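Local coordinates for protein beta-lactamase (Nostoc sp., PDB 6NHS) that probably hydrolyses beta-lactam antibiotics by a serine acyl-enzyme route, as class D beta-lactamases do, at residues N69-L74 / D184-I189; Q100-R105 / V113-V118; Q106-S111 / R201-W206. All blocks are in the same frame, centred on the assembly; numbering follows the deposited sequence. Where two conformers were deposited one is given.

Contact 1: N69-L74 / D184-I189; sequences NSLVAL and DLVQDI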
loop_
_atom_site.group_PDB
_atom_site.type_symbol
_atom_site.label_atom_id
_atom_site.label_comp_id
_atom_site.label_asym_id
_atom_site.label_seq_id
_atom_site.Cartn_x
_atom_site.Cartn_y
_atom_site.Cartn_z
ATOM N N ASN A 69 -4.391 7.436 1.513
ATOM C CA ASN A 69 -4.205 8.886 1.515
ATOM C C ASN A 69 -4.586 9.500 0.169
ATOM O O ASN A 69 -5.188 10.580 0.119
ATOM C CB ASN A 69 -2.749 9.208 1.868
ATOM C CG ASN A 69 -2.580 10.556 2.569
ATOM O OD1 ASN A 69 -3.513 11.355 2.657
ATOM N ND2 ASN A 69 -1.369 10.808 3.071
ATOM N N SER A 70 -4.246 8.821 -0.932
ATOM C CA SER A 70 -4.571 9.327 -2.265
ATOM C C SER A 70 -6.077 9.436 -2.462
ATOM O O SER A 70 -6.568 10.415 -3.036
ATOM C CB SER A 70 -3.980 8.410 -3.346
ATOM O OG SER A 70 -2.574 8.274 -3.221
ATOM N N LEU A 71 -6.821 8.418 -2.015
ATOM C CA LEU A 71 -8.276 8.427 -2.131
ATOM C C LEU A 71 -8.883 9.608 -1.389
ATOM O O LEU A 71 -9.733 10.326 -1.933
ATOM C CB LEU A 71 -8.844 7.117 -1.582
ATOM C CG LEU A 71 -8.455 5.872 -2.368
ATOM C CD1 LEU A 71 -8.629 4.614 -1.506
ATOM C CD2 LEU A 71 -9.312 5.803 -3.631
ATOM N N VAL A 72 -8.474 9.813 -0.136
ATOM C CA VAL A 72 -9.074 10.873 0.671
ATOM C C VAL A 72 -8.677 12.238 0.125
ATOM O O VAL A 72 -9.491 13.170 0.087
ATOM C CB VAL A 72 -8.671 10.712 2.148
ATOM C CG1 VAL A 72 -9.239 11.847 2.988
ATOM C CG2 VAL A 72 -9.133 9.332 2.691
ATOM N N ALA A 73 -7.422 12.374 -0.309
ATOM C CA ALA A 73 -6.943 13.651 -0.828
ATOM C C ALA A 73 -7.728 14.068 -2.063
ATOM O O ALA A 73 -8.149 15.222 -2.185
ATOM C CB ALA A 73 -5.448 13.560 -1.143
ATOM N N LEU A 74 -7.932 13.136 -2.993
ATOM C CA LEU A 74 -8.714 13.438 -4.188
ATOM C C LEU A 74 -10.180 13.662 -3.848
ATOM O O LEU A 74 -10.811 14.581 -4.384
ATOM C CB LEU A 74 -8.570 12.306 -5.210
ATOM C CG LEU A 74 -7.203 12.253 -5.906
ATOM C CD1 LEU A 74 -6.984 10.869 -6.549
ATOM C CD2 LEU A 74 -7.067 13.371 -6.943
ATOM N N ASP A 184 -11.151 5.816 -10.171
ATOM C CA ASP A 184 -10.463 5.707 -11.453
ATOM C C ASP A 184 -9.053 6.277 -11.375
ATOM O O ASP A 184 -8.105 5.686 -11.905
ATOM C CB ASP A 184 -11.254 6.436 -12.544
ATOM C CG ASP A 184 -12.527 5.710 -12.944
ATOM O OD1 ASP A 184 -12.707 4.535 -12.564
ATOM O OD2 ASP A 184 -13.351 6.331 -13.640
ATOM N N LEU A 185 -8.895 7.434 -10.731
ATOM C CA LEU A 185 -7.577 8.062 -10.673
ATOM C C LEU A 185 -6.614 7.234 -9.831
ATOM O O LEU A 185 -5.473 6.991 -10.239
ATOM C CB LEU A 185 -7.695 9.487 -10.127
ATOM C CG LEU A 185 -8.442 10.480 -11.017
ATOM C CD1 LEU A 185 -8.643 11.810 -10.291
ATOM C CD2 LEU A 185 -7.698 10.684 -12.330
ATOM N N VAL A 186 -7.061 6.775 -8.661
ATOM C CA VAL A 186 -6.156 6.043 -7.778
ATOM C C VAL A 186 -5.803 4.682 -8.369
ATOM O O VAL A 186 -4.648 4.242 -8.302
ATOM C CB VAL A 186 -6.766 5.921 -6.373
ATOM C CG1 VAL A 186 -5.908 5.013 -5.500
ATOM C CG2 VAL A 186 -6.896 7.320 -5.742
ATOM N N GLN A 187 -6.783 3.991 -8.954
ATOM C CA GLN A 187 -6.484 2.706 -9.571
ATOM C C GLN A 187 -5.494 2.863 -10.718
ATOM O O GLN A 187 -4.683 1.965 -10.958
ATOM C CB GLN A 187 -7.778 2.033 -10.040
ATOM C CG GLN A 187 -8.626 1.540 -8.855
ATOM C CD GLN A 187 -9.982 0.996 -9.258
ATOM O OE1 GLN A 187 -10.657 1.540 -10.139
ATOM N NE2 GLN A 187 -10.396 -0.085 -8.599
ATOM N N ASP A 188 -5.507 4.010 -11.403
ATOM C CA ASP A 188 -4.562 4.205 -12.497
ATOM C C ASP A 188 -3.146 4.438 -11.984
ATOM O O ASP A 188 -2.189 3.886 -12.543
ATOM C CB ASP A 188 -5.002 5.362 -13.388
ATOM C CG ASP A 188 -4.196 5.437 -14.667
ATOM O OD1 ASP A 188 -4.349 4.545 -15.522
ATOM O OD2 ASP A 188 -3.398 6.384 -14.818
ATOM N N ILE A 189 -2.980 5.257 -10.937
ATOM C CA ILE A 189 -1.630 5.525 -10.451
ATOM C C ILE A 189 -1.043 4.323 -9.718
ATOM O O ILE A 189 0.176 4.266 -9.527
ATOM C CB ILE A 189 -1.565 6.773 -9.539
ATOM C CG1 ILE A 189 -2.120 6.472 -8.146
ATOM C CG2 ILE A 189 -2.274 7.980 -10.186
ATOM C CD1 ILE A 189 -2.064 7.689 -7.203
#

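Contact 2: Q100-R105 / V113-V118; sequences QDTNIR and VWFYQV. With EDO (1,2-ethanediol), chain D.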
loop_
_atom_site.group_PDB
_atom_site.type_symbol
_atom_site.label_atom_id
_atom_site.label_comp_id
_atom_site.label_asym_id
_atom_site.label_seq_id
_atom_site.Cartn_x
_atom_site.Cartn_y
_atom_site.Cartn_z
ATOM N N GLN A 100 12.261 17.527 -6.111
ATOM C CA GLN A 100 11.736 18.098 -7.341
ATOM C C GLN A 100 10.228 18.221 -7.209
ATOM O O GLN A 100 9.597 17.467 -6.467
ATOM C CB GLN A 100 12.085 17.230 -8.554
ATOM C CG GLN A 100 11.409 15.875 -8.519
ATOM C CD GLN A 100 11.851 14.965 -9.648
ATOM O OE1 GLN A 100 12.517 15.403 -10.581
ATOM N NE2 GLN A 100 11.482 13.687 -9.567
ATOM N N ASP A 101 9.657 19.172 -7.946
ATOM C CA ASP A 101 8.200 19.290 -8.015
ATOM C C ASP A 101 7.605 17.990 -8.551
ATOM O O ASP A 101 8.230 17.281 -9.341
ATOM C CB ASP A 101 7.781 20.447 -8.935
ATOM C CG ASP A 101 8.375 21.785 -8.535
ATOM O OD1 ASP A 101 8.798 21.959 -7.376
ATOM O OD2 ASP A 101 8.388 22.688 -9.393
ATOM N N THR A 102 6.384 17.665 -8.129
ATOM C CA THR A 102 5.822 16.386 -8.554
ATOM C C THR A 102 4.295 16.452 -8.506
ATOM O O THR A 102 3.701 17.469 -8.141
ATOM C CB THR A 102 6.390 15.242 -7.701
ATOM O OG1 THR A 102 6.169 13.981 -8.353
ATOM C CG2 THR A 102 5.755 15.220 -6.316
ATOM N N ASN A 103 3.664 15.361 -8.927
ATOM C CA ASN A 103 2.221 15.196 -8.855
ATOM C C ASN A 103 1.955 13.880 -8.137
ATOM O O ASN A 103 2.889 13.157 -7.768
ATOM C CB ASN A 103 1.579 15.248 -10.255
ATOM C CG ASN A 103 2.065 14.130 -11.187
ATOM O OD1 ASN A 103 2.199 12.977 -10.785
ATOM N ND2 ASN A 103 2.303 14.477 -12.456
ATOM N N ILE A 104 0.676 13.548 -7.949
ATOM C CA ILE A 104 0.365 12.408 -7.094
ATOM C C ILE A 104 0.749 11.097 -7.772
ATOM O O ILE A 104 1.119 10.129 -7.093
ATOM C CB ILE A 104 -1.117 12.442 -6.660
ATOM C CG1 ILE A 104 -1.362 11.483 -5.490
ATOM C CG2 ILE A 104 -2.055 12.108 -7.819
ATOM C CD1 ILE A 104 -2.762 11.605 -4.896
ATOM N N ARG A 105 0.693 11.036 -9.107
ATOM C CA ARG A 105 1.087 9.812 -9.797
ATOM C C ARG A 105 2.574 9.537 -9.617
ATOM O O ARG A 105 2.975 8.401 -9.334
ATOM C CB ARG A 105 0.741 9.893 -11.287
ATOM C CG ARG A 105 1.270 8.696 -12.087
ATOM C CD ARG A 105 0.913 8.768 -13.570
ATOM N NE ARG A 105 -0.511 8.540 -13.787
ATOM C CZ ARG A 105 -1.406 9.506 -13.959
ATOM N NH1 ARG A 105 -1.025 10.781 -13.958
ATOM N NH2 ARG A 105 -2.683 9.195 -14.142
ATOM N N VAL A 113 7.448 10.943 0.281
ATOM C CA VAL A 113 6.744 11.137 1.552
ATOM C C VAL A 113 6.274 12.582 1.719
ATOM O O VAL A 113 5.145 12.829 2.160
ATOM C CB VAL A 113 7.638 10.704 2.730
ATOM C CG1 VAL A 113 6.956 11.032 4.061
ATOM C CG2 VAL A 113 7.963 9.207 2.640
ATOM N N TRP A 114 7.128 13.560 1.392
ATOM C CA TRP A 114 6.763 14.945 1.685
ATOM C C TRP A 114 5.487 15.362 0.959
ATOM O O TRP A 114 4.692 16.133 1.505
ATOM C CB TRP A 114 7.916 15.899 1.351
ATOM C CG TRP A 114 8.237 16.079 -0.122
ATOM C CD1 TRP A 114 9.289 15.529 -0.799
ATOM C CD2 TRP A 114 7.522 16.881 -1.078
ATOM N NE1 TRP A 114 9.267 15.929 -2.117
ATOM C CE2 TRP A 114 8.194 16.756 -2.315
ATOM C CE3 TRP A 114 6.387 17.695 -1.007
ATOM C CZ2 TRP A 114 7.762 17.410 -3.470
ATOM C CZ3 TRP A 114 5.956 18.345 -2.157
ATOM C CH2 TRP A 114 6.641 18.196 -3.372
ATOM N N PHE A 115 5.272 14.858 -0.260
ATOM C CA PHE A 115 4.043 15.143 -0.999
ATOM C C PHE A 115 2.823 14.684 -0.210
ATOM O O PHE A 115 1.850 15.432 -0.040
ATOM C CB PHE A 115 4.112 14.451 -2.368
ATOM C CG PHE A 115 2.962 14.773 -3.298
ATOM C CD1 PHE A 115 1.766 14.068 -3.227
ATOM C CD2 PHE A 115 3.099 15.748 -4.279
ATOM C CE1 PHE A 115 0.716 14.355 -4.096
ATOM C CE2 PHE A 115 2.059 16.031 -5.153
ATOM C CZ PHE A 115 0.872 15.337 -5.063
ATOM N N TYR A 116 2.872 13.463 0.317
ATOM C CA TYR A 116 1.733 12.930 1.051
ATOM C C TYR A 116 1.600 13.536 2.439
ATOM O O TYR A 116 0.500 13.527 3.001
ATOM C CB TYR A 116 1.850 11.410 1.111
ATOM C CG TYR A 116 1.376 10.781 -0.173
ATOM C CD1 TYR A 116 0.063 10.367 -0.309
ATOM C CD2 TYR A 116 2.229 10.643 -1.263
ATOM C CE1 TYR A 116 -0.388 9.807 -1.480
ATOM C CE2 TYR A 116 1.786 10.087 -2.447
ATOM C CZ TYR A 116 0.475 9.668 -2.546
ATOM O OH TYR A 116 0.014 9.102 -3.710
ATOM N N GLN A 117 2.681 14.079 3.001
ATOM C CA GLN A 117 2.544 14.816 4.251
ATOM C C GLN A 117 1.779 16.119 4.038
ATOM O O GLN A 117 0.978 16.521 4.892
ATOM C CB GLN A 117 3.919 15.076 4.859
ATOM C CG GLN A 117 4.572 13.821 5.437
ATOM C CD GLN A 117 5.970 14.092 5.955
ATOM O OE1 GLN A 117 6.808 14.646 5.244
ATOM N NE2 GLN A 117 6.221 13.727 7.203
ATOM N N VAL A 118 2.002 16.793 2.905
ATOM C CA VAL A 118 1.192 17.967 2.577
ATOM C C VAL A 118 -0.276 17.572 2.456
ATOM O O VAL A 118 -1.163 18.240 3.001
ATOM C CB VAL A 118 1.693 18.636 1.282
ATOM C CG1 VAL A 118 0.764 19.790 0.888
ATOM C CG2 VAL A 118 3.129 19.129 1.440
HETATM C C1 EDO D . 6.961 21.772 -12.499
HETATM O O1 EDO D . 8.140 22.122 -11.770
HETATM C C2 EDO D . 6.228 23.049 -12.884
HETATM O O2 EDO D . 5.929 23.773 -11.684
#

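Contact 3: Q106-S111 / R201-W206; sequences QAFRNS and RGKTGW. With EDO (1,2-ethanediol), chain E.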
loop_
_atom_site.group_PDB
_atom_site.type_symbol
_atom_site.label_atom_id
_atom_site.label_comp_id
_atom_site.label_asym_id
_atom_site.label_seq_id
_atom_site.Cartn_x
_atom_site.Cartn_y
_atom_site.Cartn_z
ATOM N N GLN A 106 3.410 10.565 -9.786
ATOM C CA GLN A 106 4.844 10.373 -9.626
ATOM C C GLN A 106 5.233 10.278 -8.153
ATOM O O GLN A 106 6.167 9.537 -7.814
ATOM C CB GLN A 106 5.615 11.496 -10.335
ATOM C CG GLN A 106 5.365 11.569 -11.862
ATOM C CD GLN A 106 5.632 10.238 -12.555
ATOM O OE1 GLN A 106 6.695 9.636 -12.384
ATOM N NE2 GLN A 106 4.658 9.762 -13.323
ATOM N N ALA A 107 4.533 10.997 -7.266
ATOM C CA ALA A 107 4.792 10.838 -5.835
ATOM C C ALA A 107 4.471 9.418 -5.382
ATOM O O ALA A 107 5.197 8.835 -4.564
ATOM C CB ALA A 107 3.986 11.859 -5.029
ATOM N N PHE A 108 3.382 8.847 -5.904
ATOM C CA PHE A 108 3.067 7.447 -5.633
ATOM C C PHE A 108 4.168 6.535 -6.161
ATOM O O PHE A 108 4.659 5.654 -5.446
ATOM C CB PHE A 108 1.722 7.095 -6.272
ATOM C CG PHE A 108 1.119 5.803 -5.770
ATOM C CD1 PHE A 108 1.382 4.601 -6.412
ATOM C CD2 PHE A 108 0.276 5.799 -4.664
ATOM C CE1 PHE A 108 0.820 3.410 -5.955
ATOM C CE2 PHE A 108 -0.289 4.605 -4.201
ATOM C CZ PHE A 108 -0.016 3.416 -4.851
ATOM N N ARG A 109 4.573 6.746 -7.418
ATOM C CA ARG A 109 5.635 5.947 -8.027
ATOM C C ARG A 109 6.933 6.020 -7.225
ATOM O O ARG A 109 7.624 5.008 -7.047
ATOM C CB ARG A 109 5.864 6.429 -9.462
ATOM C CG ARG A 109 7.035 5.792 -10.192
ATOM C CD ARG A 109 7.281 6.524 -11.508
ATOM N NE ARG A 109 8.302 5.870 -12.324
ATOM C CZ ARG A 109 8.812 6.383 -13.440
ATOM N NH1 ARG A 109 8.408 7.574 -13.871
ATOM N NH2 ARG A 109 9.733 5.709 -14.118
ATOM N N ASN A 110 7.280 7.210 -6.732
ATOM C CA ASN A 110 8.570 7.456 -6.107
ATOM C C ASN A 110 8.534 7.352 -4.590
ATOM O O ASN A 110 9.557 7.610 -3.952
ATOM C CB ASN A 110 9.092 8.847 -6.506
ATOM C CG ASN A 110 9.343 8.975 -7.996
ATOM O OD1 ASN A 110 9.703 8.007 -8.662
ATOM N ND2 ASN A 110 9.161 10.184 -8.528
ATOM N N SER A 111 7.391 6.984 -4.003
ATOM C CA SER A 111 7.226 6.944 -2.547
ATOM C C SER A 111 7.621 8.275 -1.908
ATOM O O SER A 111 8.266 8.317 -0.858
ATOM C CB SER A 111 8.017 5.785 -1.926
ATOM O OG SER A 111 7.570 4.533 -2.413
ATOM N N ARG A 201 -1.235 -4.088 -9.988
ATOM C CA ARG A 201 -1.299 -2.834 -9.251
ATOM C C ARG A 201 -0.820 -3.069 -7.827
ATOM O O ARG A 201 -1.087 -4.124 -7.241
ATOM C CB ARG A 201 -2.723 -2.272 -9.229
ATOM C CG ARG A 201 -3.278 -1.893 -10.598
ATOM C CD ARG A 201 -4.679 -1.306 -10.470
ATOM N NE ARG A 201 -5.177 -0.725 -11.719
ATOM C CZ ARG A 201 -5.740 -1.432 -12.691
ATOM N NH1 ARG A 201 -5.860 -2.745 -12.565
ATOM N NH2 ARG A 201 -6.185 -0.833 -13.786
ATOM N N GLY A 202 -0.116 -2.091 -7.262
ATOM C CA GLY A 202 0.289 -2.226 -5.879
ATOM C C GLY A 202 1.190 -1.095 -5.425
ATOM O O GLY A 202 1.456 -0.140 -6.162
ATOM N N LYS A 203 1.662 -1.239 -4.188
ATOM C CA LYS A 203 2.492 -0.233 -3.539
ATOM C C LYS A 203 3.385 -0.920 -2.521
ATOM O O LYS A 203 2.904 -1.722 -1.713
ATOM C CB LYS A 203 1.634 0.835 -2.840
ATOM C CG LYS A 203 2.442 1.935 -2.183
ATOM C CD LYS A 203 3.135 2.795 -3.237
ATOM C CE LYS A 203 4.201 3.682 -2.621
ATOM N NZ LYS A 203 5.465 2.947 -2.359
ATOM N N THR A 204 4.671 -0.593 -2.552
ATOM C CA THR A 204 5.597 -1.085 -1.548
ATOM C C THR A 204 5.552 -0.211 -0.297
ATOM O O THR A 204 5.052 0.921 -0.304
ATOM C CB THR A 204 7.026 -1.105 -2.090
ATOM O OG1 THR A 204 7.392 0.215 -2.485
ATOM C CG2 THR A 204 7.147 -2.038 -3.292
ATOM N N GLY A 205 6.104 -0.752 0.777
ATOM C CA GLY A 205 6.251 -0.019 2.022
ATOM C C GLY A 205 7.495 -0.486 2.743
ATOM O O GLY A 205 7.952 -1.620 2.562
ATOM N N TRP A 206 8.047 0.399 3.569
ATOM C CA TRP A 206 9.279 0.100 4.299
ATOM C C TRP A 206 9.244 0.919 5.585
ATOM O O TRP A 206 9.562 2.113 5.571
ATOM C CB TRP A 206 10.506 0.426 3.454
ATOM C CG TRP A 206 11.835 0.033 4.055
ATOM C CD1 TRP A 206 12.106 -0.244 5.368
ATOM C CD2 TRP A 206 13.072 -0.130 3.351
ATOM N NE1 TRP A 206 13.436 -0.563 5.520
ATOM C CE2 TRP A 206 14.048 -0.501 4.297
ATOM C CE3 TRP A 206 13.447 0.001 2.012
ATOM C CZ2 TRP A 206 15.375 -0.739 3.944
ATOM C CZ3 TRP A 206 14.764 -0.233 1.666
ATOM C CH2 TRP A 206 15.710 -0.604 2.627
HETATM C C1 EDO E . 9.310 2.271 0.328
HETATM O O1 EDO E . 8.370 1.666 -0.562
HETATM C C2 EDO E . 10.690 1.692 0.042
HETATM O O2 EDO E . 10.801 1.397 -1.354
#

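Contact 1: N69-L74 / D184-I189
Val186 meets Leu71 and Leu74 where helix 65-76 packs on helix 180-189. Val186 CG2 carries most of the contact. This branch, anti to the carbonyl carbon, meets both leucines, while CG1, anti to the backbone N (chi1 173°), touches Leu71 alone of the facing segment. CG2 reaches Leu71 CD2 at 3.5 Å. The side chains of Leu71 and Val186 cross at about a right angle, and CD2 of the leucine also comes near CB and CG1 of the valine. From the next turn, Leu74 reaches the same methyl obliquely, with Leu74 CD1 3.6 Å from Val186 CG2. The other Leu74 methyl, CD2, lies 4.0 Å from Leu185 CD1. Ser70 adds its CB, 3.9 Å from Val186 CG2. Its hydroxyl bonds to Lys66 O, and the CD1 methyl of Ile189 lies 4.1 Å from Ser70 OG. The two short helical segments run roughly antiparallel, at 146°, with axes 9.7 Å apart at closest approach. No hydrogen bond crosses between them. The pairing therefore rests on van der Waals contact between branched apolar side chains in the buried helical part of the fold, and the one hydroxyl at the interface has its polar needs met outside the two segments.

Contact 2: Q100-R105 / V113-V118
Trp114 opens the contact from helix 113-123 by bringing the rim of its indole to Gln100. Trp114 CZ2 lies 3.5 Å from Gln100 O, which is at the ring edge and in its plane. The indole NE1 bonds to the carbonyl of Trp98. The backbone oxygens of Trp98 and Gln100, from the same stretch of chain, thus both lie round the indole. Thr102 CG2 comes to it obliquely.

Phe115 is next and points at the other segment. With CG anti to the backbone N (chi1 -174°), its ring extends from the helix to the junction at 102-104. The ring spans three residues. Thr102 CG2 is 3.4 Å from Phe115 CD2, and this methyl also comes near CE2. At the far end, Ile104 N is 3.4 Å from Phe115 CZ. Asn103 O stands over one face, shifted toward the rim. Ile104 CB lies 3.7 Å from Phe115 CE1, and the two side chains cross at about a right angle.

Tyr116 follows with its hydroxyl end. Ile104 CG1 lies 3.3 Å from Tyr116 OH and 3.9 Å from Tyr116 CZ. The hydroxyl bonds to Ser70 OG.

The facing segment changes structure here. Thr102 pairs through its backbone with Leu86 in a small antiparallel sheet. Asn103 is the N-cap of helix 104-110, and its OD1 bonds to Gln106 N. The rings of helix 113-123 pack on the start of this preceding helix and on the strand before it. They do so by van der Waals contact with methyl groups and backbone atoms, no hydrogen bond crossing, while the indole NH and the phenol find polar partners outside the two segments.

Contact 3: Q106-S111 / R201-W206
Lys203 NZ gives hydrogen bonds to two oxygens, one from each segment. The bond to Ser111 OG measures 2.6 Å. The other goes to Thr204 O at 2.9 Å, with the donor tilted out of that carbonyl plane. The lysine chain bends at chi2 (68°), placing CD over the Phe108 face, and again at chi4, placing NZ near both oxygens.

Lys203 CD lies 3.8 Å from the centroid of the Phe108 ring and 20° off the normal, a CH-pi contact. The two side chains lie alongside each other, running opposite ways. Lys203 CE lies 3.5 Å from Phe108 O. Lys203 NZ is 6.0 Å from the centroid of the Phe108 ring, so any cation-pi attraction is weak at most. At the ring edge, near its plane, Gly202 O is 3.6 Å from Phe108 CE1.

Ser111 has a positive phi and closes helix 104-110 in a Schellman motif. Its CB points toward the strand, and OG, anti to the carbonyl carbon (chi1 -61°), meets Lys203 NZ. A 1,2-ethanediol, probably from the crystallisation liquor, lies next to this group. Thr204 OG1 donates to its O1 at 2.6 Å, and Arg245 also binds it.

Lys203, Thr204 and Gly205 fit the KTG motif of serine beta-lactamases, and Ser111 fits the serine of the SxV motif. The contact is consistent with one wall of the active site. Ser63, just before helix 65-76, and Lys66 and Ile67 in its first turn touch these side chains. Strand 198-207 pairs with strand 213-223 on one side and with Met190 on the other, and helix 239-255 packs against Thr204 and Trp206.

In the fold
The centres of the three contacts lie about 11 to 13 Å apart, in the helical part of the chain and at its junction with the sheet. Contacts 2 and 3 share helix 104-110. Contact 1 joins helix 65-76 to helix 180-189, and contact 2 is nested within that loop along the chain. Contact 3 crosses both and is the one that reaches the large, six-stranded antiparallel sheet. Arg105 of contact 2 forms a salt bridge with Asp188 of contact 1, and Gln187 O probably bonds to Arg201 NE of contact 3. Ser70 and Ile189 of contact 1 touch helix 104-110, which thus lies among helix 65-76, helix 113-123 and the sheet, where the probable catalytic motifs meet.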